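Local coordinates for protein alkaline serine protease (Pseudoalteromonas sp., PDB 1Y9Z) that probably hydrolyses peptide bonds in proteins as a cold-adapted, subtilisin-like alkaline serine protease, at residues M128-R140 with S163-M175. Residues are numbered along the deposited sequence; the frame is centred on the assembly and turned at random.
Sequences MSLGGSGSTTTER and SSYSYPASYDSVM. With NA (sodium ion), chain E; NA (sodium ion), chain F; PMS (phenylmethanesulfonic acid), chain H; SO4 (sulfate ion), chain G.
The Tyr171 ring is held between Arg140 and Tyr167, with Glu139 at its edge, in the subtilisin-like alpha/beta domain, where the loop joining strand 125-128 to helix 137-148 packs on the loop leading into strand 174-180. Tyr171 OH donates to the anti lone pair of Glu139 OE2 (2.6 Å), the carboxylate meeting the ring edge with the planes 75° apart. Extended, with CG anti to the backbone N (chi1 -175°), Glu139 reaches this hydroxyl from the first turn of the helix. Tyr171 OH also accepts from Thr136 N at 3.1 Å, and Thr136, the N-cap, in turn accepts from Glu139 N through OG1. Arg140 lays its CA over one face of the Tyr171 ring, a CH-pi contact, and bends at chi3 so that the ring edge at Tyr171 CD2 points at the face of the guanidinium, the planes 90° apart. Tyr167 CD1 lies over the opposite face of the Tyr171 ring. Replacing Tyr171 by an alanine would probably leave Glu139 OE2 and Thr136 N without their shared partner and open a gap between Arg140 and Tyr167. The Tyr167 ring is itself sandwiched, with Ser135 CB 3.5 Å from its centroid and Ser170 CB over the other face. The backbone of Tyr167 pairs with Gly132 in a single antiparallel hydrogen-bonded bridge, next to the pocket that holds phenylmethanesulfonic acid and includes Leu130 and Gly131. After the cis peptide before Pro168, the chain turns to bind a sodium ion, completed by Gln195, through Ala169 O, Tyr171 O and Val174 O, the last with its oxygen 2.2 Å from the sodium ion.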
ATOM      1  N   MET A 128       2.111   1.910  13.320  1.00  9.49           N
ATOM      2  CA  MET A 128       3.518   1.616  13.099  1.00  9.18           C
ATOM      3  C   MET A 128       3.775   0.661  11.940  1.00  8.79           C
ATOM      4  O   MET A 128       3.684  -0.561  12.088  1.00  8.91           O
ATOM      5  CB  MET A 128       4.102   1.048  14.397  1.00  9.48           C
ATOM      6  CG  MET A 128       3.902   1.989  15.582  1.00 10.12           C
ATOM      7  SD  MET A 128       4.201   1.281  17.219  1.00  9.92           S
ATOM      8  CE  MET A 128       2.660   0.430  17.506  1.00 11.45           C
ATOM      9  N   SER A 129       4.088   1.229  10.780  1.00  9.40           N
ATOM     10  CA  SER A 129       4.392   0.432   9.598  1.00  9.21           C
ATOM     11  C   SER A 129       5.882   0.145   9.650  1.00 11.13           C
ATOM     12  O   SER A 129       6.655   0.597   8.805  1.00 11.45           O
ATOM     13  CB  SER A 129       4.033   1.201   8.327  1.00 10.36           C
ATOM     14  OG  SER A 129       2.629   1.247   8.150  1.00  9.35           O
ATOM     15  N   LEU A 130       6.269  -0.609  10.672  1.00 10.61           N
ATOM     16  CA  LEU A 130       7.658  -0.964  10.906  1.00 10.68           C
ATOM     17  C   LEU A 130       7.705  -2.221  11.756  1.00 10.10           C
ATOM     18  O   LEU A 130       6.710  -2.598  12.375  1.00  9.97           O
ATOM     19  CB  LEU A 130       8.368   0.188  11.627  1.00 11.78           C
ATOM     20  CG  LEU A 130       7.774   0.652  12.964  1.00 12.08           C
ATOM     21  CD1 LEU A 130       8.298  -0.224  14.095  1.00 14.41           C
ATOM     22  CD2 LEU A 130       8.158   2.100  13.221  1.00 15.21           C
ATOM     23  N   GLY A 131       8.864  -2.867  11.787  1.00 11.06           N
ATOM     24  CA  GLY A 131       8.992  -4.074  12.577  1.00 11.65           C
ATOM     25  C   GLY A 131      10.415  -4.569  12.698  1.00 11.47           C
ATOM     26  O   GLY A 131      11.261  -4.294  11.845  1.00 14.13           O
ATOM     27  N   GLY A 132      10.666  -5.295  13.782  1.00 10.73           N
ATOM     28  CA  GLY A 132      11.971  -5.869  14.040  1.00  9.98           C
ATOM     29  C   GLY A 132      11.762  -7.296  14.509  1.00  9.59           C
ATOM     30  O   GLY A 132      10.660  -7.664  14.914  1.00  9.36           O
ATOM     31  N   SER A 133      12.812  -8.103  14.466  1.00  9.94           N
ATOM     32  CA  SER A 133      12.700  -9.499  14.874  1.00 10.78           C
ATOM     33  C   SER A 133      12.768  -9.723  16.384  1.00 10.20           C
ATOM     34  O   SER A 133      12.250 -10.718  16.888  1.00 10.16           O
ATOM     35  CB  SER A 133      13.785 -10.326  14.184  1.00 12.55           C
ATOM     36  OG  SER A 133      15.072  -9.803  14.461  1.00 13.57           O
ATOM     37  N   GLY A 134      13.391  -8.795  17.103  1.00 10.42           N
ATOM     38  CA  GLY A 134      13.518  -8.944  18.545  1.00  9.77           C
ATOM     39  C   GLY A 134      12.320  -8.524  19.375  1.00  9.84           C
ATOM     40  O   GLY A 134      11.505  -7.702  18.950  1.00 10.92           O
ATOM     41  N   SER A 135      12.222  -9.097  20.573  1.00  9.16           N
ATOM     42  CA  SER A 135      11.142  -8.801  21.508  1.00  8.35           C
ATOM     43  C   SER A 135      11.704  -8.731  22.927  1.00  9.76           C
ATOM     44  O   SER A 135      12.667  -9.430  23.250  1.00  9.62           O
ATOM     45  CB  SER A 135      10.053  -9.881  21.423  1.00  8.85           C
ATOM     46  OG  SER A 135      10.607 -11.189  21.431  1.00  9.93           O
ATOM     47  N   THR A 136      11.124  -7.876  23.764  1.00  8.68           N
ATOM     48  CA  THR A 136      11.584  -7.743  25.148  1.00  9.50           C
ATOM     49  C   THR A 136      10.414  -7.584  26.109  1.00  8.83           C
ATOM     50  O   THR A 136       9.322  -7.174  25.713  1.00  9.78           O
ATOM     51  CB  THR A 136      12.519  -6.527  25.346  1.00  9.40           C
ATOM     52  OG1 THR A 136      11.740  -5.324  25.379  1.00 11.10           O
ATOM     53  CG2 THR A 136      13.536  -6.438  24.220  1.00 10.80           C
ATOM     54  N   THR A 137      10.647  -7.910  27.376  1.00  8.77           N
ATOM     55  CA  THR A 137       9.603  -7.797  28.384  1.00  8.82           C
ATOM     56  C   THR A 137       9.277  -6.335  28.678  1.00  9.97           C
ATOM     57  O   THR A 137       8.112  -5.971  28.830  1.00  9.88           O
ATOM     58  CB  THR A 137      10.022  -8.485  29.695  1.00  9.86           C
ATOM     59  OG1 THR A 137      10.422  -9.834  29.415  1.00 13.73           O
ATOM     60  CG2 THR A 137       8.862  -8.504  30.677  1.00 11.37           C
ATOM     61  N   THR A 138      10.305  -5.497  28.755  1.00 10.66           N
ATOM     62  CA  THR A 138      10.091  -4.083  29.038  1.00 11.75           C
ATOM     63  C   THR A 138       9.209  -3.452  27.965  1.00 11.08           C
ATOM     64  O   THR A 138       8.312  -2.668  28.267  1.00 12.11           O
ATOM     65  CB  THR A 138      11.424  -3.317  29.107  1.00 12.32           C
ATOM     66  OG1 THR A 138      12.253  -3.890  30.125  1.00 19.22           O
ATOM     67  CG2 THR A 138      11.179  -1.856  29.439  1.00 14.88           C
ATOM     68  N   GLU A 139       9.462  -3.803  26.709  1.00 10.53           N
ATOM     69  CA  GLU A 139       8.677  -3.261  25.611  1.00 10.50           C
ATOM     70  C   GLU A 139       7.261  -3.834  25.632  1.00 11.13           C
ATOM     71  O   GLU A 139       6.286  -3.099  25.465  1.00 11.42           O
ATOM     72  CB  GLU A 139       9.370  -3.564  24.283  1.00 10.59           C
ATOM     73  CG  GLU A 139       8.715  -2.942  23.068  1.00 11.82           C
ATOM     74  CD  GLU A 139       9.588  -3.064  21.840  1.00 11.85           C
ATOM     75  OE1 GLU A 139      10.163  -2.042  21.406  1.00 13.37           O
ATOM     76  OE2 GLU A 139       9.713  -4.189  21.314  1.00 12.75           O
ATOM     77  N   ARG A 140       7.140  -5.143  25.841  1.00 10.96           N
ATOM     78  CA  ARG A 140       5.825  -5.777  25.896  1.00 11.33           C
ATOM     79  C   ARG A 140       4.973  -5.096  26.969  1.00 11.14           C
ATOM     80  O   ARG A 140       3.807  -4.776  26.743  1.00 12.34           O
ATOM     81  CB  ARG A 140       5.957  -7.271  26.226  1.00 12.92           C
ATOM     82  CG  ARG A 140       4.635  -8.038  26.160  1.00 15.82           C
ATOM     83  CD  ARG A 140       4.751  -9.447  26.733  1.00 18.86           C
ATOM     84  NE  ARG A 140       5.671 -10.305  25.985  1.00 23.69           N
ATOM     85  CZ  ARG A 140       5.442 -10.778  24.762  1.00 25.54           C
ATOM     86  NH1 ARG A 140       4.316 -10.481  24.129  1.00 27.78           N
ATOM     87  NH2 ARG A 140       6.339 -11.554  24.171  1.00 27.13           N
ATOM     88  N   SER A 163       6.899 -17.336   8.514  1.00  9.93           N
ATOM     89  CA  SER A 163       6.060 -17.302   9.707  1.00  9.32           C
ATOM     90  C   SER A 163       6.689 -16.564  10.879  1.00  9.19           C
ATOM     91  O   SER A 163       6.203 -16.659  12.006  1.00  9.75           O
ATOM     92  CB  SER A 163       5.727 -18.725  10.158  1.00  9.70           C
ATOM     93  OG  SER A 163       6.845 -19.326  10.787  1.00 11.16           O
ATOM     94  N   SER A 164       7.763 -15.826  10.626  1.00  9.28           N
ATOM     95  CA  SER A 164       8.420 -15.121  11.717  1.00  9.20           C
ATOM     96  C   SER A 164       7.564 -14.021  12.321  1.00  8.54           C
ATOM     97  O   SER A 164       6.718 -13.418  11.650  1.00  8.23           O
ATOM     98  CB  SER A 164       9.760 -14.541  11.260  1.00 10.84           C
ATOM     99  OG  SER A 164       9.588 -13.544  10.276  1.00 14.01           O
ATOM    100  N   TYR A 165       7.776 -13.782  13.608  1.00  8.23           N
ATOM    101  CA  TYR A 165       7.060 -12.738  14.325  1.00  8.48           C
ATOM    102  C   TYR A 165       7.810 -11.424  14.193  1.00  9.52           C
ATOM    103  O   TYR A 165       9.008 -11.354  14.468  1.00 10.54           O
ATOM    104  CB  TYR A 165       6.966 -13.058  15.816  1.00  8.94           C
ATOM    105  CG  TYR A 165       6.067 -14.211  16.175  1.00  9.18           C
ATOM    106  CD1 TYR A 165       4.691 -14.141  15.965  1.00  9.26           C
ATOM    107  CD2 TYR A 165       6.588 -15.364  16.758  1.00  9.28           C
ATOM    108  CE1 TYR A 165       3.859 -15.192  16.333  1.00  9.67           C
ATOM    109  CE2 TYR A 165       5.764 -16.418  17.126  1.00  9.87           C
ATOM    110  CZ  TYR A 165       4.405 -16.324  16.912  1.00 10.66           C
ATOM    111  OH  TYR A 165       3.590 -17.364  17.290  1.00 11.39           O
ATOM    112  N   SER A 166       7.103 -10.390  13.758  1.00  8.45           N
ATOM    113  CA  SER A 166       7.682  -9.058  13.657  1.00  9.34           C
ATOM    114  C   SER A 166       7.088  -8.287  14.833  1.00  8.10           C
ATOM    115  O   SER A 166       5.911  -8.447  15.154  1.00  9.32           O
ATOM    116  CB  SER A 166       7.282  -8.390  12.342  1.00 10.07           C
ATOM    117  OG  SER A 166       7.819  -7.082  12.258  1.00 18.63           O
ATOM    118  N   TYR A 167       7.904  -7.469  15.485  1.00  7.70           N
ATOM    119  CA  TYR A 167       7.445  -6.684  16.623  1.00  7.87           C
ATOM    120  C   TYR A 167       7.565  -5.211  16.247  1.00  8.92           C
ATOM    121  O   TYR A 167       8.482  -4.828  15.524  1.00  9.37           O
ATOM    122  CB  TYR A 167       8.291  -7.037  17.850  1.00  8.87           C
ATOM    123  CG  TYR A 167       8.123  -8.489  18.258  1.00  8.12           C
ATOM    124  CD1 TYR A 167       7.121  -8.873  19.152  1.00  9.55           C
ATOM    125  CD2 TYR A 167       8.922  -9.489  17.697  1.00  9.74           C
ATOM    126  CE1 TYR A 167       6.918 -10.220  19.475  1.00  9.76           C
ATOM    127  CE2 TYR A 167       8.724 -10.835  18.014  1.00  9.90           C
ATOM    128  CZ  TYR A 167       7.721 -11.190  18.901  1.00 10.13           C
ATOM    129  OH  TYR A 167       7.505 -12.518  19.210  1.00 11.00           O
ATOM    130  N   PRO A 168       6.695  -4.351  16.799  1.00  9.56           N
ATOM    131  CA  PRO A 168       5.611  -4.597  17.758  1.00  8.74           C
ATOM    132  C   PRO A 168       4.342  -5.343  17.345  1.00  8.08           C
ATOM    133  O   PRO A 168       3.537  -5.684  18.212  1.00  9.09           O
ATOM    134  CB  PRO A 168       5.289  -3.195  18.253  1.00  9.14           C
ATOM    135  CG  PRO A 168       5.427  -2.392  16.998  1.00  9.32           C
ATOM    136  CD  PRO A 168       6.722  -2.927  16.407  1.00  9.43           C
ATOM    137  N   ALA A 169       4.143  -5.595  16.056  1.00  7.56           N
ATOM    138  CA  ALA A 169       2.927  -6.277  15.617  1.00  8.33           C
ATOM    139  C   ALA A 169       2.591  -7.550  16.385  1.00  8.20           C
ATOM    140  O   ALA A 169       1.426  -7.807  16.687  1.00  8.89           O
ATOM    141  CB  ALA A 169       3.017  -6.595  14.134  1.00  8.98           C
ATOM    142  N   SER A 170       3.609  -8.338  16.713  1.00  8.36           N
ATOM    143  CA  SER A 170       3.382  -9.610  17.386  1.00  8.32           C
ATOM    144  C   SER A 170       3.156  -9.620  18.897  1.00  9.77           C
ATOM    145  O   SER A 170       3.075 -10.691  19.500  1.00 10.96           O
ATOM    146  CB  SER A 170       4.495 -10.578  16.990  1.00  8.22           C
ATOM    147  OG  SER A 170       4.485 -10.751  15.577  1.00  8.09           O
ATOM    148  N   TYR A 171       3.054  -8.444  19.510  1.00  9.70           N
ATOM    149  CA  TYR A 171       2.754  -8.352  20.942  1.00  9.54           C
ATOM    150  C   TYR A 171       1.226  -8.412  21.017  1.00 10.27           C
ATOM    151  O   TYR A 171       0.544  -7.980  20.088  1.00 10.95           O
ATOM    152  CB  TYR A 171       3.226  -7.016  21.527  1.00  9.28           C
ATOM    153  CG  TYR A 171       4.721  -6.887  21.704  1.00  9.04           C
ATOM    154  CD1 TYR A 171       5.406  -5.792  21.184  1.00  9.06           C
ATOM    155  CD2 TYR A 171       5.449  -7.839  22.420  1.00  9.61           C
ATOM    156  CE1 TYR A 171       6.772  -5.641  21.370  1.00  9.89           C
ATOM    157  CE2 TYR A 171       6.821  -7.697  22.614  1.00 10.08           C
ATOM    158  CZ  TYR A 171       7.474  -6.595  22.087  1.00  9.57           C
ATOM    159  OH  TYR A 171       8.828  -6.442  22.277  1.00 10.68           O
ATOM    160  N   ASP A 172       0.683  -8.929  22.112  1.00 11.12           N
ATOM    161  CA  ASP A 172      -0.769  -9.033  22.245  1.00 11.54           C
ATOM    162  C   ASP A 172      -1.502  -7.693  22.320  1.00 11.35           C
ATOM    163  O   ASP A 172      -2.704  -7.624  22.065  1.00 11.58           O
ATOM    164  CB  ASP A 172      -1.132  -9.869  23.475  1.00 14.63           C
ATOM    165  CG  ASP A 172      -0.795 -11.334  23.300  1.00 18.92           C
ATOM    166  OD1 ASP A 172      -1.184 -11.910  22.263  1.00 21.20           O
ATOM    167  OD2 ASP A 172      -0.150 -11.910  24.202  1.00 23.74           O
ATOM    168  N   SER A 173      -0.778  -6.633  22.663  1.00 10.01           N
ATOM    169  CA  SER A 173      -1.370  -5.302  22.790  1.00 10.22           C
ATOM    170  C   SER A 173      -1.451  -4.548  21.467  1.00 10.65           C
ATOM    171  O   SER A 173      -1.953  -3.422  21.420  1.00 10.55           O
ATOM    172  CB  SER A 173      -0.543  -4.472  23.770  1.00 10.94           C
ATOM    173  OG  SER A 173       0.782  -4.308  23.284  1.00 11.65           O
ATOM    174  N   VAL A 174      -0.966  -5.173  20.400  1.00 10.11           N
ATOM    175  CA  VAL A 174      -0.932  -4.543  19.083  1.00 10.43           C
ATOM    176  C   VAL A 174      -1.634  -5.371  18.014  1.00  9.88           C
ATOM    177  O   VAL A 174      -1.533  -6.600  18.010  1.00 10.04           O
ATOM    178  CB  VAL A 174       0.541  -4.333  18.641  1.00  9.29           C
ATOM    179  CG1 VAL A 174       0.602  -3.589  17.318  1.00 10.11           C
ATOM    180  CG2 VAL A 174       1.309  -3.592  19.726  1.00 10.65           C
ATOM    181  N   MET A 175      -2.347  -4.700  17.110  1.00  9.36           N
ATOM    182  CA  MET A 175      -3.017  -5.400  16.018  1.00  9.21           C
ATOM    183  C   MET A 175      -1.992  -5.673  14.922  1.00  9.75           C
ATOM    184  O   MET A 175      -1.393  -4.739  14.382  1.00 10.95           O
ATOM    185  CB  MET A 175      -4.150  -4.558  15.421  1.00 10.39           C
ATOM    186  CG  MET A 175      -5.314  -4.278  16.346  1.00 10.80           C
ATOM    187  SD  MET A 175      -6.674  -3.473  15.459  1.00 12.33           S
ATOM    188  CE  MET A 175      -7.507  -4.896  14.757  1.00 13.32           C
TER
HETATM  189 NA    NA E 607      -0.383  -8.530  18.031  1.00  8.76          NA
HETATM  190 NA    NA F 608      -2.203  -9.146  16.639  1.00 17.15          NA
HETATM  191  C   PMS H 601       8.330  -2.400   6.149  1.00 26.89           C
HETATM  192  S   PMS H 601       6.638  -2.670   6.730  1.00 23.22           S
HETATM  193  C1  PMS H 601       9.268  -1.793   7.223  1.00 29.13           C
HETATM  194  C2  PMS H 601      10.009  -2.698   8.067  1.00 30.04           C
HETATM  195  C3  PMS H 601      10.888  -2.180   9.070  1.00 30.45           C
HETATM  196  C4  PMS H 601      10.995  -0.741   9.195  1.00 31.23           C
HETATM  197  C5  PMS H 601      10.271   0.153   8.370  1.00 29.68           C
HETATM  198  C6  PMS H 601       9.381  -0.317   7.354  1.00 30.20           C
HETATM  199  O2S PMS H 601       6.713  -3.080   8.129  1.00 25.77           O
HETATM  200  O1S PMS H 601       6.010  -3.703   5.942  1.00 25.19           O
HETATM  201  S   SO4 G 612       9.352 -20.248   8.643  1.00 31.31           S
HETATM  202  O1  SO4 G 612       9.830 -21.416   9.406  1.00 31.96           O
HETATM  203  O2  SO4 G 612      10.259 -20.002   7.506  1.00 32.88           O
HETATM  204  O3  SO4 G 612       7.992 -20.512   8.136  1.00 31.82           O
HETATM  205  O4  SO4 G 612       9.318 -19.057   9.515  1.00 29.74           O
HETATM  206  O   HOH W   1       5.660  -4.942  13.554  1.00  8.66           O
HETATM  207  O   HOH W   2      11.279 -12.678  15.297  1.00 10.19           O
HETATM  208  O   HOH W   3       2.295  -5.967  24.743  1.00 13.45           O
HETATM  209  O   HOH W   4       1.950  -9.872  24.473  1.00 24.22           O